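Local coordinates for protein methylase yhhF (Escherichia coli, PDB 2FPO) that methylates the exocyclic N2 of guanine 966 in 16S rRNA within the assembled 30S particle, using S-adenosyl-L-methionine as methyl donor, at residues I53-C58 with Y76-T81; A171-H176 with Y189-Q194. All coordinates share one frame; numbering follows the deposited sequence.

Interaction 1: I53-C58 with Y76-T81; sequences IVDAQC and YAAGAT
I53 opens a type II turn that A56 closes, and its carbonyl O receives a CA-H...O contact from A77; its CD1 ends near A77 CB, and the side chain touches A72 and I125. V54 follows with CG1 anti to the backbone N (chi1 178°), which lays that methyl 4.4 Å from Y76 CB in loose apolar contact. D55 sends its backbone N to Y76 O at 2.8 Å, an almost straight bond (174° at H) whose donor stands above the carbonyl plane, while D55 O meets A78 CB. The accepting Y76 has positive phi as the C-prime residue of the Schellman motif that ends helix 67-74. The contact joins the two strands of the beta-alpha-beta unit 57-60, 67-74, 79-83 of the Rossmann-like methyltransferase fold, parallel from the Q57-G79 pair onward. A56 O takes two weak bonds, a bent one from A78 N and a long one from G79 N at 3.3 Å. The Q57 chain folds back at chi2 (-71°) across G79, OE1 lying 3.7 Å from G79 CA, where a beta-carbon would clash with it. Its NE2 turns to a water at 2.8 Å, weakly bound, which meets T81 OG1, itself hydrogen-bonded to R106. An alanine here would remove the amide, leaving G79 probably less well covered and the water probably less firmly held beside T81. C58 N donates to G79 O at 2.9 Å, and C58 O accepts from T81 N nearly along the C=O axis. C58 SG, anti to its carbonyl carbon, reaches A77 CB at 3.9 Å on the face packed against A72.

Interaction 2: A171-H176 with Y189-Q194; sequences ANWSLH and YQREAQ
With chi1 of -71° and -70°, W173 and Y189 each set CG anti to the carbonyl carbon, which brings W173 CE3 to 3.7 Å from Y189 CB, the rings oblique, whereas R191 holds CG anti to the backbone N and bends at chi2. All three side chains rise from one face of the beta hairpin formed by strands 173-181 and 184-191. R191 CB lies over the five-membered ring of W173, 4.3 Å from its centroid, a CH-pi contact, and the guanidinium stands nearly perpendicular to the indole. L175 CD1 lies over one face of the Y189 ring, near its rim, 4.0 Å from the centroid, a second CH-pi contact. E145 accepts from W173 NE1 and N172 ND2 and forms a salt bridge with R191 NE. Q190 leaves the other face with S174, and H176 lies alongside it, Q190 CD over one imidazole face near the rim. S174 and Q190 form the antiparallel hydrogen-bonded pair, Q190 N reaching S174 O at 2.8 Å. Beyond the strands, E192 N reaches N172 O almost straight, at 175°. N172 CG takes the crowded position between N and carbonyl carbon, and ND2 donates to E192 O at 2.7 Å, near its amide plane.

Both contacts belong to the seven-stranded mixed sheet, but their centres lie about 20 Å apart and their nearest atoms about 11 Å. Interaction 1 joins two interior parallel strands through a helical crossover, its centre about 11 Å from the chain centre; interaction 2 joins two antiparallel strands through a hairpin at the sheet's edge, about 17 Å out. Interaction 1 is the more buried, with seven of twelve touching residues buried against three of ten. It covers 448 Å² and depends on backbone bonds between small residues, with a water between Q57 and T81. Interaction 2 covers 611 Å², most of it on N172, W173, Y189 and Q190, and side-chain nitrogens of N172, W173 and R191 converge on E145. Strands 123-128 and 154-161 lie between the two pairs.

Interaction 1: I53-C58 with Y76-T81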
loop_
_atom_site.group_PDB
_atom_site.type_symbol
_atom_site.label_atom_id
_atom_site.label_comp_id
_atom_site.label_asym_id
_atom_site.label_seq_id
_atom_site.Cartn_x
_atom_site.Cartn_y
_atom_site.Cartn_z
ATOM N N ILE A 53 -8.161 -6.485 -7.980
ATOM C CA ILE A 53 -7.860 -5.054 -7.953
ATOM C C ILE A 53 -9.068 -4.211 -8.432
ATOM O O ILE A 53 -9.313 -3.147 -7.896
ATOM C CB ILE A 53 -6.544 -4.718 -8.772
ATOM C CG1 ILE A 53 -6.140 -3.245 -8.606
ATOM C CG2 ILE A 53 -6.707 -5.069 -10.249
ATOM C CD1 ILE A 53 -5.728 -2.887 -7.170
ATOM N N VAL A 54 -9.839 -4.715 -9.411
ATOM C CA VAL A 54 -10.998 -3.962 -9.921
ATOM C C VAL A 54 -12.025 -3.846 -8.806
ATOM O O VAL A 54 -12.416 -4.848 -8.197
ATOM C CB VAL A 54 -11.597 -4.554 -11.230
ATOM C CG1 VAL A 54 -12.883 -3.751 -11.730
ATOM C CG2 VAL A 54 -10.528 -4.589 -12.328
ATOM N N ASP A 55 -12.393 -2.597 -8.515
ATOM C CA ASP A 55 -13.356 -2.236 -7.484
ATOM C C ASP A 55 -12.904 -2.515 -6.070
ATOM O O ASP A 55 -13.732 -2.512 -5.178
ATOM C CB ASP A 55 -14.759 -2.865 -7.700
ATOM C CG ASP A 55 -15.492 -2.308 -8.920
ATOM O OD1 ASP A 55 -15.136 -1.228 -9.415
ATOM O OD2 ASP A 55 -16.462 -2.956 -9.367
ATOM N N ALA A 56 -11.614 -2.765 -5.858
ATOM C CA ALA A 56 -11.068 -2.920 -4.500
ATOM C C ALA A 56 -10.996 -1.594 -3.748
ATOM O O ALA A 56 -10.758 -0.555 -4.352
ATOM C CB ALA A 56 -9.667 -3.556 -4.536
ATOM N N GLN A 57 -11.202 -1.646 -2.429
ATOM C CA GLN A 57 -10.882 -0.539 -1.544
ATOM C C GLN A 57 -9.475 -0.774 -0.999
ATOM O O GLN A 57 -9.197 -1.812 -0.364
ATOM C CB GLN A 57 -11.918 -0.431 -0.422
ATOM C CG GLN A 57 -13.040 0.597 -0.725
ATOM C CD GLN A 57 -12.562 2.086 -0.677
ATOM O OE1 GLN A 57 -13.283 2.986 -1.120
ATOM N NE2 GLN A 57 -11.349 2.332 -0.143
ATOM N N CYS A 58 -8.594 0.199 -1.246
ATOM C CA CYS A 58 -7.162 0.099 -0.935
ATOM C C CYS A 58 -6.709 1.120 0.096
ATOM O O CYS A 58 -7.126 2.288 0.097
ATOM C CB CYS A 58 -6.306 0.275 -2.203
ATOM S SG CYS A 58 -6.779 -0.816 -3.554
ATOM N N TYR A 76 -8.185 0.447 -11.732
ATOM C CA TYR A 76 -9.615 0.509 -11.446
ATOM C C TYR A 76 -10.004 0.023 -10.050
ATOM O O TYR A 76 -11.121 -0.461 -9.847
ATOM C CB TYR A 76 -10.433 -0.204 -12.544
ATOM C CG TYR A 76 -10.174 0.335 -13.942
ATOM C CD1 TYR A 76 -10.798 1.498 -14.392
ATOM C CD2 TYR A 76 -9.292 -0.324 -14.812
ATOM C CE1 TYR A 76 -10.567 1.991 -15.686
ATOM C CE2 TYR A 76 -9.040 0.165 -16.100
ATOM C CZ TYR A 76 -9.678 1.319 -16.527
ATOM O OH TYR A 76 -9.431 1.787 -17.799
ATOM N N ALA A 77 -9.095 0.179 -9.077
ATOM C CA ALA A 77 -9.498 0.199 -7.678
ATOM C C ALA A 77 -10.706 1.127 -7.570
ATOM O O ALA A 77 -10.742 2.155 -8.226
ATOM C CB ALA A 77 -8.352 0.719 -6.782
ATOM N N ALA A 78 -11.681 0.752 -6.748
ATOM C CA ALA A 78 -12.846 1.588 -6.441
ATOM C C ALA A 78 -12.421 2.830 -5.653
ATOM O O ALA A 78 -12.913 3.947 -5.908
ATOM C CB ALA A 78 -13.865 0.779 -5.650
ATOM N N GLY A 79 -11.492 2.649 -4.716
ATOM C CA GLY A 79 -11.002 3.782 -3.934
ATOM C C GLY A 79 -9.687 3.476 -3.216
ATOM O O GLY A 79 -9.317 2.301 -3.041
ATOM N N ALA A 80 -8.984 4.545 -2.838
ATOM C CA ALA A 80 -7.704 4.444 -2.123
ATOM C C ALA A 80 -7.545 5.564 -1.115
ATOM O O ALA A 80 -7.642 6.758 -1.447
ATOM C CB ALA A 80 -6.532 4.444 -3.076
ATOM N N THR A 81 -7.291 5.168 0.116
ATOM C CA THR A 81 -6.914 6.105 1.156
ATOM C C THR A 81 -5.396 5.981 1.318
ATOM O O THR A 81 -4.857 4.874 1.512
ATOM C CB THR A 81 -7.648 5.790 2.451
ATOM O OG1 THR A 81 -9.047 5.979 2.226
ATOM C CG2 THR A 81 -7.167 6.701 3.606
HETATM O O HOH W 1 -10.435 4.008 1.867
#

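Interaction 2: A171-H176 with Y189-Q194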
loop_
_atom_site.group_PDB
_atom_site.type_symbol
_atom_site.label_atom_id
_atom_site.label_comp_id
_atom_site.label_asym_id
_atom_site.label_seq_id
_atom_site.Cartn_x
_atom_site.Cartn_y
_atom_site.Cartn_z
ATOM N N ALA A 171 -2.504 -14.911 13.883
ATOM C CA ALA A 171 -2.732 -16.305 13.549
ATOM C C ALA A 171 -3.672 -16.503 12.357
ATOM O O ALA A 171 -3.556 -17.476 11.629
ATOM C CB ALA A 171 -3.243 -17.060 14.787
ATOM N N ASN A 172 -4.603 -15.572 12.162
ATOM C CA ASN A 172 -5.516 -15.636 11.009
ATOM C C ASN A 172 -4.957 -15.044 9.707
ATOM O O ASN A 172 -5.686 -14.927 8.708
ATOM C CB ASN A 172 -6.867 -14.991 11.349
ATOM C CG ASN A 172 -6.748 -13.520 11.739
ATOM O OD1 ASN A 172 -5.733 -13.081 12.289
ATOM N ND2 ASN A 172 -7.790 -12.760 11.463
ATOM N N TRP A 173 -3.677 -14.666 9.710
ATOM C CA TRP A 173 -2.981 -14.256 8.470
ATOM C C TRP A 173 -2.126 -15.403 7.952
ATOM O O TRP A 173 -1.332 -15.997 8.699
ATOM C CB TRP A 173 -2.028 -13.092 8.730
ATOM C CG TRP A 173 -2.634 -11.766 9.006
ATOM C CD1 TRP A 173 -3.778 -11.499 9.714
ATOM C CD2 TRP A 173 -2.084 -10.496 8.636
ATOM N NE1 TRP A 173 -3.983 -10.131 9.782
ATOM C CE2 TRP A 173 -2.956 -9.497 9.136
ATOM C CE3 TRP A 173 -0.922 -10.100 7.944
ATOM C CZ2 TRP A 173 -2.712 -8.134 8.953
ATOM C CZ3 TRP A 173 -0.698 -8.721 7.746
ATOM C CH2 TRP A 173 -1.584 -7.770 8.260
ATOM N N SER A 174 -2.250 -15.704 6.669
ATOM C CA SER A 174 -1.360 -16.695 6.077
ATOM C C SER A 174 -0.579 -16.087 4.921
ATOM O O SER A 174 -1.100 -15.236 4.179
ATOM C CB SER A 174 -2.148 -17.923 5.612
ATOM O OG SER A 174 -3.050 -17.534 4.589
ATOM N N LEU A 175 0.680 -16.500 4.792
ATOM C CA LEU A 175 1.511 -16.111 3.658
ATOM C C LEU A 175 0.870 -16.596 2.349
ATOM O O LEU A 175 0.622 -17.778 2.178
ATOM C CB LEU A 175 2.943 -16.625 3.809
ATOM C CG LEU A 175 3.995 -16.106 2.813
ATOM C CD1 LEU A 175 4.096 -14.550 2.799
ATOM C CD2 LEU A 175 5.338 -16.698 3.150
ATOM N N HIS A 176 0.564 -15.653 1.459
ATOM C CA HIS A 176 -0.204 -15.943 0.240
ATOM C C HIS A 176 0.662 -15.962 -1.021
ATOM O O HIS A 176 0.513 -16.857 -1.852
ATOM C CB HIS A 176 -1.368 -14.945 0.082
ATOM C CG HIS A 176 -2.403 -15.385 -0.906
ATOM N ND1 HIS A 176 -3.126 -16.550 -0.753
ATOM C CD2 HIS A 176 -2.822 -14.830 -2.069
ATOM C CE1 HIS A 176 -3.946 -16.695 -1.782
ATOM N NE2 HIS A 176 -3.787 -15.661 -2.592
ATOM N N TYR A 189 0.034 -11.347 2.242
ATOM C CA TYR A 189 -0.662 -12.147 3.225
ATOM C C TYR A 189 -2.137 -12.090 2.933
ATOM O O TYR A 189 -2.645 -11.068 2.483
ATOM C CB TYR A 189 -0.411 -11.657 4.659
ATOM C CG TYR A 189 0.998 -11.917 5.123
ATOM C CD1 TYR A 189 1.321 -13.069 5.833
ATOM C CD2 TYR A 189 2.016 -10.998 4.841
ATOM C CE1 TYR A 189 2.627 -13.309 6.258
ATOM C CE2 TYR A 189 3.320 -11.223 5.250
ATOM C CZ TYR A 189 3.623 -12.380 5.941
ATOM O OH TYR A 189 4.922 -12.568 6.326
ATOM N N GLN A 190 -2.814 -13.208 3.169
ATOM C CA GLN A 190 -4.263 -13.240 3.121
ATOM C C GLN A 190 -4.836 -13.455 4.523
ATOM O O GLN A 190 -4.424 -14.368 5.265
ATOM C CB GLN A 190 -4.769 -14.329 2.178
ATOM C CG GLN A 190 -6.266 -14.231 1.952
ATOM C CD GLN A 190 -6.725 -14.929 0.696
ATOM O OE1 GLN A 190 -7.211 -14.292 -0.231
ATOM N NE2 GLN A 190 -6.576 -16.246 0.660
ATOM N N ARG A 191 -5.805 -12.612 4.852
ATOM C CA ARG A 191 -6.378 -12.573 6.168
ATOM C C ARG A 191 -7.757 -13.217 6.172
ATOM O O ARG A 191 -8.586 -12.943 5.302
ATOM C CB ARG A 191 -6.428 -11.122 6.639
ATOM C CG ARG A 191 -6.949 -10.931 8.035
ATOM C CD ARG A 191 -8.222 -10.130 8.025
ATOM N NE ARG A 191 -8.625 -9.852 9.386
ATOM C CZ ARG A 191 -9.864 -9.563 9.746
ATOM N NH1 ARG A 191 -10.817 -9.476 8.823
ATOM N NH2 ARG A 191 -10.148 -9.373 11.030
ATOM N N GLU A 192 -7.986 -14.107 7.129
ATOM C CA GLU A 192 -9.333 -14.645 7.364
ATOM C C GLU A 192 -9.998 -13.954 8.545
ATOM O O GLU A 192 -9.437 -13.918 9.645
ATOM C CB GLU A 192 -9.272 -16.150 7.599
ATOM C CG GLU A 192 -8.910 -16.935 6.371
ATOM C CD GLU A 192 -9.864 -16.686 5.207
ATOM O OE1 GLU A 192 -11.058 -17.071 5.306
ATOM O OE2 GLU A 192 -9.404 -16.115 4.187
ATOM N N ALA A 193 -11.185 -13.395 8.318
ATOM C CA ALA A 193 -11.959 -12.771 9.403
ATOM C C ALA A 193 -12.164 -13.751 10.544
ATOM O O ALA A 193 -13.054 -14.596 10.475
ATOM C CB ALA A 193 -13.320 -12.264 8.896
ATOM N N GLN A 194 -11.310 -13.644 11.565
ATOM C CA GLN A 194 -11.411 -14.434 12.803
ATOM C C GLN A 194 -10.479 -13.879 13.888
ATOM O O GLN A 194 -10.372 -14.445 14.979
ATOM C CB GLN A 194 -11.141 -15.934 12.566
ATOM C CG GLN A 194 -9.744 -16.267 12.050
ATOM C CD GLN A 194 -9.294 -17.700 12.353
ATOM O OE1 GLN A 194 -9.971 -18.454 13.069
ATOM N NE2 GLN A 194 -8.138 -18.081 11.804
#